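Putative lipoprotein YerB (Bacillus subtilis, PDB 2PSB) is of unknown molecular function but is a putative membrane-anchored lipoprotein that interacts with PcrA. Local coordinates at residues A[179-184]-A[199-204]; A[228-233]-A[291-296]; A[257-262]-A[284-289]. All coordinates share one frame; numbering follows the deposited sequence.

Contact 1 of 3, residues A[179-184]-A[199-204]; sequences NESYNV and YNYDKK
Asn183 and Tyr201 meet through a side chain that stands in for backbone: the amide N of Tyr201 donates to OD1 of Asn183 at 2.8 Å, and the N-H reaches the carbonyl from 31° out of its plane. CG of Asn183 lies anti to its own carbonyl carbon (chi1 -61°), which brings it across toward residues 199-202, where OD1 meets Tyr201 N. Its CB rests 3.4 Å from Tyr199 O, so this one side chain touches both flanks of Asn200. Next to it, Val184 and Tyr199 form a hydrogen-bonded antiparallel pair, with Tyr199 N to Val184 O at 2.7 Å and Val184 N to Tyr199 O at 3.1 Å. This pair belongs to the beta hairpin of strands 183-187 and 196-202, toward the end away from the turn, in an antiparallel sheet. Val184 and Tyr199 project together from one face of it, CG1 of Val184 3.8 Å from CB of Tyr199. Before strand 183-187 begins, Ser181 OG sits at the edge of the Tyr201 ring, 3.7 Å from CD2. Beyond the hairpin, the hydroxyl of Tyr199 is hydrogen-bonded to Arg210 and probably to the Asn296 side chain, while the Tyr201 ring meets that of Tyr208.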
loop_
_atom_site.group_PDB
_atom_site.type_symbol
_atom_site.label_atom_id
_atom_site.label_comp_id
_atom_site.label_asym_id
_atom_site.label_seq_id
_atom_site.Cartn_x
_atom_site.Cartn_y
_atom_site.Cartn_z
ATOM N N ASN A 179 18.536 16.282 -13.359
ATOM C CA ASN A 179 17.403 17.200 -13.345
ATOM C C ASN A 179 16.187 16.515 -13.967
ATOM O O ASN A 179 15.654 15.557 -13.400
ATOM C CB ASN A 179 17.755 18.474 -14.123
ATOM C CG ASN A 179 16.722 19.575 -13.944
ATOM O OD1 ASN A 179 16.883 20.682 -14.454
ATOM N ND2 ASN A 179 15.656 19.273 -13.212
ATOM N N GLU A 180 15.754 17.010 -15.126
ATOM C CA GLU A 180 14.609 16.440 -15.839
ATOM C C GLU A 180 13.362 16.319 -14.957
ATOM O O GLU A 180 13.430 16.519 -13.741
ATOM C CB GLU A 180 14.987 15.064 -16.399
ATOM C CG GLU A 180 16.050 15.081 -17.508
ATOM C CD GLU A 180 17.319 15.832 -17.127
ATOM O OE1 GLU A 180 17.842 15.612 -16.012
ATOM O OE2 GLU A 180 17.805 16.638 -17.951
ATOM N N SER A 181 12.221 15.999 -15.570
ATOM C CA SER A 181 10.969 15.848 -14.826
ATOM C C SER A 181 9.875 15.172 -15.651
ATOM O O SER A 181 9.312 15.774 -16.566
ATOM C CB SER A 181 10.467 17.213 -14.338
ATOM O OG SER A 181 9.280 17.083 -13.576
ATOM N N TYR A 182 9.577 13.919 -15.310
ATOM C CA TYR A 182 8.551 13.138 -15.997
ATOM C C TYR A 182 7.395 12.769 -15.067
ATOM O O TYR A 182 7.607 12.355 -13.925
ATOM C CB TYR A 182 9.162 11.853 -16.561
ATOM C CG TYR A 182 10.138 12.080 -17.685
ATOM C CD1 TYR A 182 9.693 12.207 -18.996
ATOM C CD2 TYR A 182 11.507 12.189 -17.436
ATOM C CE1 TYR A 182 10.583 12.433 -20.039
ATOM C CE2 TYR A 182 12.412 12.419 -18.470
ATOM C CZ TYR A 182 11.939 12.539 -19.772
ATOM O OH TYR A 182 12.810 12.768 -20.811
ATOM N N ASN A 183 6.172 12.924 -15.562
ATOM C CA ASN A 183 4.989 12.584 -14.785
ATOM C C ASN A 183 4.431 11.293 -15.368
ATOM O O ASN A 183 4.762 10.923 -16.495
ATOM C CB ASN A 183 3.942 13.697 -14.870
ATOM C CG ASN A 183 4.449 15.020 -14.317
ATOM O OD1 ASN A 183 5.119 15.059 -13.289
ATOM N ND2 ASN A 183 4.115 16.116 -14.996
ATOM N N VAL A 184 3.590 10.608 -14.604
ATOM C CA VAL A 184 3.009 9.353 -15.058
ATOM C C VAL A 184 1.535 9.200 -14.686
ATOM O O VAL A 184 1.071 9.733 -13.676
ATOM C CB VAL A 184 3.794 8.142 -14.485
ATOM C CG1 VAL A 184 3.821 8.213 -12.963
ATOM C CG2 VAL A 184 3.164 6.839 -14.945
ATOM N N TYR A 199 0.457 10.782 -11.242
ATOM C CA TYR A 199 1.472 11.215 -10.295
ATOM C C TYR A 199 2.221 12.370 -10.946
ATOM O O TYR A 199 2.775 12.239 -12.040
ATOM C CB TYR A 199 2.430 10.063 -9.941
ATOM C CG TYR A 199 1.756 8.900 -9.221
ATOM C CD1 TYR A 199 1.251 7.810 -9.929
ATOM C CD2 TYR A 199 1.589 8.912 -7.833
ATOM C CE1 TYR A 199 0.599 6.762 -9.276
ATOM C CE2 TYR A 199 0.931 7.864 -7.173
ATOM C CZ TYR A 199 0.443 6.802 -7.901
ATOM O OH TYR A 199 -0.218 5.781 -7.268
ATOM N N ASN A 200 2.222 13.510 -10.270
ATOM C CA ASN A 200 2.874 14.691 -10.799
ATOM C C ASN A 200 4.013 15.125 -9.900
ATOM O O ASN A 200 3.818 15.391 -8.719
ATOM C CB ASN A 200 1.839 15.803 -10.949
ATOM C CG ASN A 200 0.591 15.332 -11.679
ATOM O OD1 ASN A 200 -0.527 15.462 -11.174
ATOM N ND2 ASN A 200 0.776 14.773 -12.875
ATOM N N TYR A 201 5.208 15.186 -10.477
ATOM C CA TYR A 201 6.393 15.583 -9.742
ATOM C C TYR A 201 6.424 17.094 -9.514
ATOM O O TYR A 201 6.062 17.882 -10.389
ATOM C CB TYR A 201 7.649 15.149 -10.498
ATOM C CG TYR A 201 8.921 15.281 -9.691
ATOM C CD1 TYR A 201 9.079 14.581 -8.495
ATOM C CD2 TYR A 201 9.976 16.103 -10.122
ATOM C CE1 TYR A 201 10.249 14.692 -7.742
ATOM C CE2 TYR A 201 11.153 16.217 -9.369
ATOM C CZ TYR A 201 11.279 15.507 -8.182
ATOM O OH TYR A 201 12.421 15.616 -7.415
ATOM N N ASP A 202 6.860 17.487 -8.324
ATOM C CA ASP A 202 6.951 18.892 -7.973
ATOM C C ASP A 202 8.425 19.253 -7.812
ATOM O O ASP A 202 9.006 19.070 -6.733
ATOM C CB ASP A 202 6.205 19.157 -6.667
ATOM C CG ASP A 202 6.039 20.633 -6.385
ATOM O OD1 ASP A 202 4.914 21.140 -6.554
ATOM O OD2 ASP A 202 7.031 21.292 -6.008
ATOM N N LYS A 203 9.024 19.754 -8.892
ATOM C CA LYS A 203 10.434 20.141 -8.894
ATOM C C LYS A 203 10.783 20.914 -7.633
ATOM O O LYS A 203 11.767 20.608 -6.954
ATOM C CB LYS A 203 10.755 21.011 -10.112
ATOM C CG LYS A 203 10.706 20.297 -11.457
ATOM C CD LYS A 203 10.918 21.281 -12.610
ATOM C CE LYS A 203 9.716 22.210 -12.802
ATOM N NZ LYS A 203 9.443 23.133 -11.654
ATOM N N LYS A 204 9.970 21.922 -7.326
ATOM C CA LYS A 204 10.188 22.740 -6.141
ATOM C C LYS A 204 10.175 21.895 -4.876
ATOM O O LYS A 204 11.191 21.768 -4.195
ATOM C CB LYS A 204 9.118 23.834 -6.045
ATOM C CG LYS A 204 9.392 25.063 -6.895
ATOM C CD LYS A 204 9.563 24.712 -8.364
ATOM C CE LYS A 204 9.882 25.949 -9.190
ATOM N NZ LYS A 204 10.051 25.600 -10.629
#

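Contact 2 of 3, residues A[228-233]-A[291-296]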
loop_
_atom_site.group_PDB
_atom_site.type_symbol
_atom_site.label_atom_id
_atom_site.label_comp_id
_atom_site.label_asym_id
_atom_site.label_seq_id
_atom_site.Cartn_x
_atom_site.Cartn_y
_atom_site.Cartn_z
HETATM N N MSE A 228 4.832 11.499 -1.884
HETATM C CA MSE A 228 5.754 10.380 -1.833
HETATM C C MSE A 228 6.979 10.708 -2.690
HETATM O O MSE A 228 6.953 11.652 -3.488
HETATM C CB MSE A 228 5.062 9.086 -2.286
HETATM C CG MSE A 228 4.639 9.001 -3.747
HETATM SE SE MSE A 228 2.909 9.744 -4.275
HETATM C CE MSE A 228 1.944 9.746 -2.595
ATOM N N GLN A 229 8.058 9.958 -2.499
ATOM C CA GLN A 229 9.286 10.208 -3.237
ATOM C C GLN A 229 9.660 9.133 -4.245
ATOM O O GLN A 229 10.679 9.248 -4.910
ATOM C CB GLN A 229 10.443 10.426 -2.256
ATOM C CG GLN A 229 10.448 11.800 -1.587
ATOM C CD GLN A 229 9.367 11.965 -0.529
ATOM O OE1 GLN A 229 9.033 13.089 -0.141
ATOM N NE2 GLN A 229 8.816 10.854 -0.057
ATOM N N ASN A 230 8.836 8.091 -4.347
ATOM C CA ASN A 230 9.075 7.002 -5.296
ATOM C C ASN A 230 7.767 6.434 -5.844
ATOM O O ASN A 230 6.824 6.190 -5.087
ATOM C CB ASN A 230 9.855 5.832 -4.650
ATOM C CG ASN A 230 11.058 6.288 -3.832
ATOM O OD1 ASN A 230 10.912 6.769 -2.714
ATOM N ND2 ASN A 230 12.248 6.131 -4.389
ATOM N N ILE A 231 7.703 6.247 -7.159
ATOM C CA ILE A 231 6.534 5.650 -7.781
ATOM C C ILE A 231 7.097 4.389 -8.445
ATOM O O ILE A 231 7.948 4.458 -9.348
ATOM C CB ILE A 231 5.879 6.527 -8.879
ATOM C CG1 ILE A 231 5.739 7.991 -8.431
ATOM C CG2 ILE A 231 4.514 5.936 -9.221
ATOM C CD1 ILE A 231 4.902 8.226 -7.186
ATOM N N PHE A 232 6.610 3.243 -7.991
ATOM C CA PHE A 232 7.068 1.962 -8.474
ATOM C C PHE A 232 5.921 1.198 -9.130
ATOM O O PHE A 232 5.057 0.643 -8.438
ATOM C CB PHE A 232 7.637 1.183 -7.289
ATOM C CG PHE A 232 8.294 -0.112 -7.662
ATOM C CD1 PHE A 232 8.709 -0.359 -8.971
ATOM C CD2 PHE A 232 8.547 -1.073 -6.685
ATOM C CE1 PHE A 232 9.359 -1.541 -9.293
ATOM C CE2 PHE A 232 9.199 -2.260 -7.003
ATOM C CZ PHE A 232 9.607 -2.491 -8.314
ATOM N N ILE A 233 5.916 1.177 -10.461
ATOM C CA ILE A 233 4.870 0.494 -11.211
ATOM C C ILE A 233 5.344 -0.915 -11.493
ATOM O O ILE A 233 6.363 -1.112 -12.144
ATOM C CB ILE A 233 4.557 1.258 -12.537
ATOM C CG1 ILE A 233 4.135 2.690 -12.194
ATOM C CG2 ILE A 233 3.451 0.541 -13.336
ATOM C CD1 ILE A 233 3.965 3.605 -13.382
ATOM N N GLY A 291 12.193 8.414 1.862
ATOM C CA GLY A 291 10.861 8.999 1.917
ATOM C C GLY A 291 9.744 8.003 1.664
ATOM O O GLY A 291 9.938 6.795 1.776
ATOM N N LYS A 292 8.565 8.511 1.332
ATOM C CA LYS A 292 7.429 7.651 1.065
ATOM C C LYS A 292 7.467 7.043 -0.336
ATOM O O LYS A 292 7.935 7.672 -1.300
ATOM C CB LYS A 292 6.121 8.422 1.253
ATOM C CG LYS A 292 5.599 8.459 2.692
ATOM C CD LYS A 292 6.441 9.320 3.607
ATOM C CE LYS A 292 5.784 9.500 4.988
ATOM N NZ LYS A 292 5.828 8.283 5.871
ATOM N N THR A 293 6.974 5.812 -0.431
ATOM C CA THR A 293 6.933 5.083 -1.700
ATOM C C THR A 293 5.542 4.552 -2.006
ATOM O O THR A 293 4.877 3.975 -1.146
ATOM C CB THR A 293 7.908 3.878 -1.707
ATOM O OG1 THR A 293 9.252 4.349 -1.603
ATOM C CG2 THR A 293 7.761 3.061 -3.001
ATOM N N TRP A 294 5.105 4.767 -3.239
ATOM C CA TRP A 294 3.815 4.273 -3.697
ATOM C C TRP A 294 4.046 3.259 -4.801
ATOM O O TRP A 294 4.679 3.562 -5.816
ATOM C CB TRP A 294 2.945 5.394 -4.230
ATOM C CG TRP A 294 1.959 5.896 -3.233
ATOM C CD1 TRP A 294 2.232 6.628 -2.109
ATOM C CD2 TRP A 294 0.532 5.772 -3.294
ATOM N NE1 TRP A 294 1.067 6.977 -1.477
ATOM C CE2 TRP A 294 0.007 6.463 -2.179
ATOM C CE3 TRP A 294 -0.353 5.143 -4.180
ATOM C CZ2 TRP A 294 -1.367 6.551 -1.925
ATOM C CZ3 TRP A 294 -1.718 5.226 -3.930
ATOM C CH2 TRP A 294 -2.214 5.925 -2.809
ATOM N N ILE A 295 3.535 2.054 -4.588
ATOM C CA ILE A 295 3.675 0.965 -5.546
ATOM C C ILE A 295 2.344 0.693 -6.223
ATOM O O ILE A 295 1.315 0.492 -5.560
ATOM C CB ILE A 295 4.159 -0.340 -4.856
ATOM C CG1 ILE A 295 5.488 -0.084 -4.141
ATOM C CG2 ILE A 295 4.307 -1.463 -5.892
ATOM C CD1 ILE A 295 6.156 -1.304 -3.625
ATOM N N ASN A 296 2.371 0.703 -7.551
ATOM C CA ASN A 296 1.187 0.429 -8.351
ATOM C C ASN A 296 1.344 -0.863 -9.109
ATOM O O ASN A 296 2.168 -0.959 -10.015
ATOM C CB ASN A 296 0.946 1.543 -9.358
ATOM C CG ASN A 296 0.062 2.610 -8.819
ATOM O OD1 ASN A 296 -1.160 2.466 -8.808
ATOM N ND2 ASN A 296 0.659 3.686 -8.351
#
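Strands 230-233 and 293-296 run parallel, their axes 4.6 Å apart at closest approach and 16° from exact alignment, stitched by Trp294 N to Asn230 O (2.9 Å), Phe232 N to Trp294 O and Asn296 N to Phe232 O. Ahead of the strands, Lys292 O takes the amide N of Gln229 at 2.6 Å and, weakly, that of Asn230. The CA-H groups of Ile231 and Ile295 lean on the carbonyls of Trp294 and Phe232.

Selenomethionine Met228 lies against the indole of Trp294. Its SE stands over the face of the five-membered ring, 4.2 Å from the centroid and 27° off the normal, a Met-aromatic contact; CG of Met228, placed between its backbone N and carbonyl carbon (chi1 67°), comes 3.8 Å from Trp294 CD1. Outside the pair, Phe67 meets the indole edge-to-face. An alanine in place of Trp294 would probably open a gap beneath the Met228 side chain and set its selenium end free to turn. On the opposite face, Phe232 runs alongside Ile295, with CD2 of the ring 3.9 Å from Ile295 CD1. At the margin Lys292 turns its amine away to a salt bridge with Asp53. The chemistry is thus that of a buried parallel pair: peptide groups satisfy one another between the strands, and apolar side chains pack on both faces, with the polar Asn230, Thr293 and Asn296 among them.

Contact 3 of 3, residues A[257-262]-A[284-289]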
loop_
_atom_site.group_PDB
_atom_site.type_symbol
_atom_site.label_atom_id
_atom_site.label_comp_id
_atom_site.label_asym_id
_atom_site.label_seq_id
_atom_site.Cartn_x
_atom_site.Cartn_y
_atom_site.Cartn_z
ATOM N N GLY A 257 8.888 -3.530 -14.839
ATOM C CA GLY A 257 8.272 -2.403 -14.173
ATOM C C GLY A 257 8.958 -1.089 -14.464
ATOM O O GLY A 257 9.963 -1.048 -15.161
ATOM N N LEU A 258 8.396 -0.018 -13.915
ATOM C CA LEU A 258 8.899 1.337 -14.081
ATOM C C LEU A 258 9.130 1.975 -12.724
ATOM O O LEU A 258 8.339 1.804 -11.806
ATOM C CB LEU A 258 7.883 2.179 -14.857
ATOM C CG LEU A 258 7.776 2.053 -16.379
ATOM C CD1 LEU A 258 8.356 0.740 -16.893
ATOM C CD2 LEU A 258 6.329 2.189 -16.742
ATOM N N LEU A 259 10.203 2.739 -12.610
ATOM C CA LEU A 259 10.526 3.402 -11.361
ATOM C C LEU A 259 10.697 4.898 -11.590
ATOM O O LEU A 259 11.546 5.317 -12.376
ATOM C CB LEU A 259 11.808 2.804 -10.782
ATOM C CG LEU A 259 12.253 3.322 -9.414
ATOM C CD1 LEU A 259 11.171 3.028 -8.336
ATOM C CD2 LEU A 259 13.566 2.650 -9.052
ATOM N N PHE A 260 9.875 5.693 -10.904
ATOM C CA PHE A 260 9.916 7.148 -11.017
ATOM C C PHE A 260 10.353 7.799 -9.722
ATOM O O PHE A 260 9.687 7.668 -8.687
ATOM C CB PHE A 260 8.544 7.721 -11.374
ATOM C CG PHE A 260 7.959 7.176 -12.635
ATOM C CD1 PHE A 260 7.420 5.898 -12.670
ATOM C CD2 PHE A 260 7.942 7.951 -13.799
ATOM C CE1 PHE A 260 6.868 5.391 -13.844
ATOM C CE2 PHE A 260 7.392 7.453 -14.976
ATOM C CZ PHE A 260 6.855 6.171 -14.999
ATOM N N GLN A 261 11.464 8.520 -9.793
ATOM C CA GLN A 261 12.007 9.228 -8.646
ATOM C C GLN A 261 12.759 10.454 -9.169
ATOM O O GLN A 261 13.403 10.388 -10.213
ATOM C CB GLN A 261 12.936 8.300 -7.848
ATOM C CG GLN A 261 13.602 7.239 -8.694
ATOM C CD GLN A 261 14.578 6.364 -7.918
ATOM O OE1 GLN A 261 14.232 5.754 -6.901
ATOM N NE2 GLN A 261 15.803 6.287 -8.408
ATOM N N HIS A 262 12.654 11.576 -8.467
ATOM C CA HIS A 262 13.331 12.802 -8.886
ATOM C C HIS A 262 12.961 13.227 -10.305
ATOM O O HIS A 262 13.816 13.660 -11.072
ATOM C CB HIS A 262 14.848 12.617 -8.800
ATOM C CG HIS A 262 15.364 12.532 -7.399
ATOM N ND1 HIS A 262 16.540 11.893 -7.079
ATOM C CD2 HIS A 262 14.867 13.012 -6.234
ATOM C CE1 HIS A 262 16.747 11.980 -5.776
ATOM N NE2 HIS A 262 15.745 12.655 -5.240
ATOM N N LYS A 284 21.378 -5.783 -10.693
ATOM C CA LYS A 284 21.473 -5.155 -9.382
ATOM C C LYS A 284 20.173 -4.515 -8.934
ATOM O O LYS A 284 19.330 -4.142 -9.747
ATOM C CB LYS A 284 22.592 -4.114 -9.354
ATOM C CG LYS A 284 22.582 -3.147 -10.519
ATOM C CD LYS A 284 23.725 -2.148 -10.413
ATOM C CE LYS A 284 25.077 -2.838 -10.268
ATOM N NZ LYS A 284 26.190 -1.844 -10.202
ATOM N N TRP A 285 20.017 -4.419 -7.620
ATOM C CA TRP A 285 18.842 -3.807 -7.012
ATOM C C TRP A 285 18.922 -2.306 -7.247
ATOM O O TRP A 285 19.992 -1.704 -7.110
ATOM C CB TRP A 285 18.844 -4.006 -5.495
ATOM C CG TRP A 285 18.705 -5.402 -4.994
ATOM C CD1 TRP A 285 19.107 -6.559 -5.612
ATOM C CD2 TRP A 285 18.185 -5.787 -3.719
ATOM N NE1 TRP A 285 18.869 -7.636 -4.790
ATOM C CE2 TRP A 285 18.304 -7.192 -3.623
ATOM C CE3 TRP A 285 17.628 -5.078 -2.643
ATOM C CZ2 TRP A 285 17.885 -7.909 -2.489
ATOM C CZ3 TRP A 285 17.209 -5.787 -1.513
ATOM C CH2 TRP A 285 17.341 -7.193 -1.448
ATOM N N LEU A 286 17.794 -1.706 -7.606
ATOM C CA LEU A 286 17.733 -0.267 -7.779
ATOM C C LEU A 286 17.315 0.258 -6.403
ATOM O O LEU A 286 16.399 -0.278 -5.791
ATOM C CB LEU A 286 16.680 0.096 -8.822
ATOM C CG LEU A 286 17.125 -0.166 -10.260
ATOM C CD1 LEU A 286 15.933 -0.089 -11.197
ATOM C CD2 LEU A 286 18.196 0.848 -10.643
ATOM N N PRO A 287 18.007 1.285 -5.882
ATOM C CA PRO A 287 17.615 1.802 -4.565
ATOM C C PRO A 287 16.450 2.802 -4.647
ATOM O O PRO A 287 16.099 3.270 -5.730
ATOM C CB PRO A 287 18.899 2.459 -4.071
ATOM C CG PRO A 287 19.455 3.034 -5.322
ATOM C CD PRO A 287 19.269 1.902 -6.331
ATOM N N PHE A 288 15.859 3.115 -3.497
ATOM C CA PHE A 288 14.765 4.088 -3.421
ATOM C C PHE A 288 15.321 5.363 -2.807
ATOM O O PHE A 288 16.324 5.331 -2.080
ATOM C CB PHE A 288 13.622 3.628 -2.501
ATOM C CG PHE A 288 12.790 2.500 -3.042
ATOM C CD1 PHE A 288 12.430 2.444 -4.388
ATOM C CD2 PHE A 288 12.324 1.507 -2.185
ATOM C CE1 PHE A 288 11.611 1.405 -4.868
ATOM C CE2 PHE A 288 11.506 0.469 -2.655
ATOM C CZ PHE A 288 11.149 0.418 -3.994
ATOM N N VAL A 289 14.655 6.477 -3.101
ATOM C CA VAL A 289 15.006 7.786 -2.557
ATOM C C VAL A 289 14.397 7.828 -1.155
ATOM O O VAL A 289 13.248 7.448 -0.970
ATOM C CB VAL A 289 14.352 8.932 -3.383
ATOM C CG1 VAL A 289 14.386 10.234 -2.591
ATOM C CG2 VAL A 289 15.059 9.097 -4.729
HETATM O O HOH W 1 17.052 3.890 -8.110
#
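Strand 255-261, which runs antiparallel to its neighbours 230-240 and 264-273, packs side chains of one face, Leu259 and Gln261, with His262 just beyond, against the irregular chain 286-289 that follows the weakly bonded strand 284-285; both segments lie in the C-terminal DUF3048 range. The two segments meet through side chains and through a water on the Pro287 carbonyl. The courses of 259-262 and 286-289 diverge by 37°, and the nearest CA pair, Gln261 and Val289, is still 6.9 Å apart.

Leu259 reaches over with both methyls. CG lies anti to the backbone N (chi1 -176°), and from it the two branches part: CD1 comes in the plane of the Phe288 ring, at its edge, 3.9 Å from CE1, while CD2 lies 4.0 Å from CB of Leu286. The two leucine side chains pass one another, running in contrary directions.

Gln261 sends an extended chain beyond CG toward the carbonyl of Pro287. Its OE1 lies 3.3 Å from that oxygen, but both are acceptors and do not bond. The other end of the amide is joined to Pro287 O by a water, which accepts from Gln261 NE2 at 2.7 Å and donates to Pro287 O at 2.6 Å. This bridge helps hold the amide in its turn and ties it to the Pro287 carbonyl between two chains that share no direct hydrogen bond.

Val289 packs its CG2 against CB of Gln261 and, at the end of the segment, against His262. There CG2 makes a CH-pi contact over one face of the imidazole, 3.8 Å from the ring centroid, and is shifted toward the rim so that CE1 is the closest ring atom at 3.5 Å.

Contact 2 is the buried one, its centre about 9 Å from the chain centre, whereas contacts 1 and 3 are partly buried and lie 21 and 17 Å out. Contacts 2 and 3 share a sheet: strands 230-240 and 255-261 are neighbours, joined through the Ile231–Phe260 and Ile233–Leu258 backbones. Contact 1 belongs to a different, antiparallel sheet that packs on them, Val184 touching Ile233 and Phe260, and Tyr199 touching Ile231 and Trp294. Chemistry follows place: main-chain bonding with largely apolar packing at the centre, a hairpin end in which an asparagine side chain replaces one backbone acceptor, and, over the face of strand 255-261, side-chain packing helped by a water.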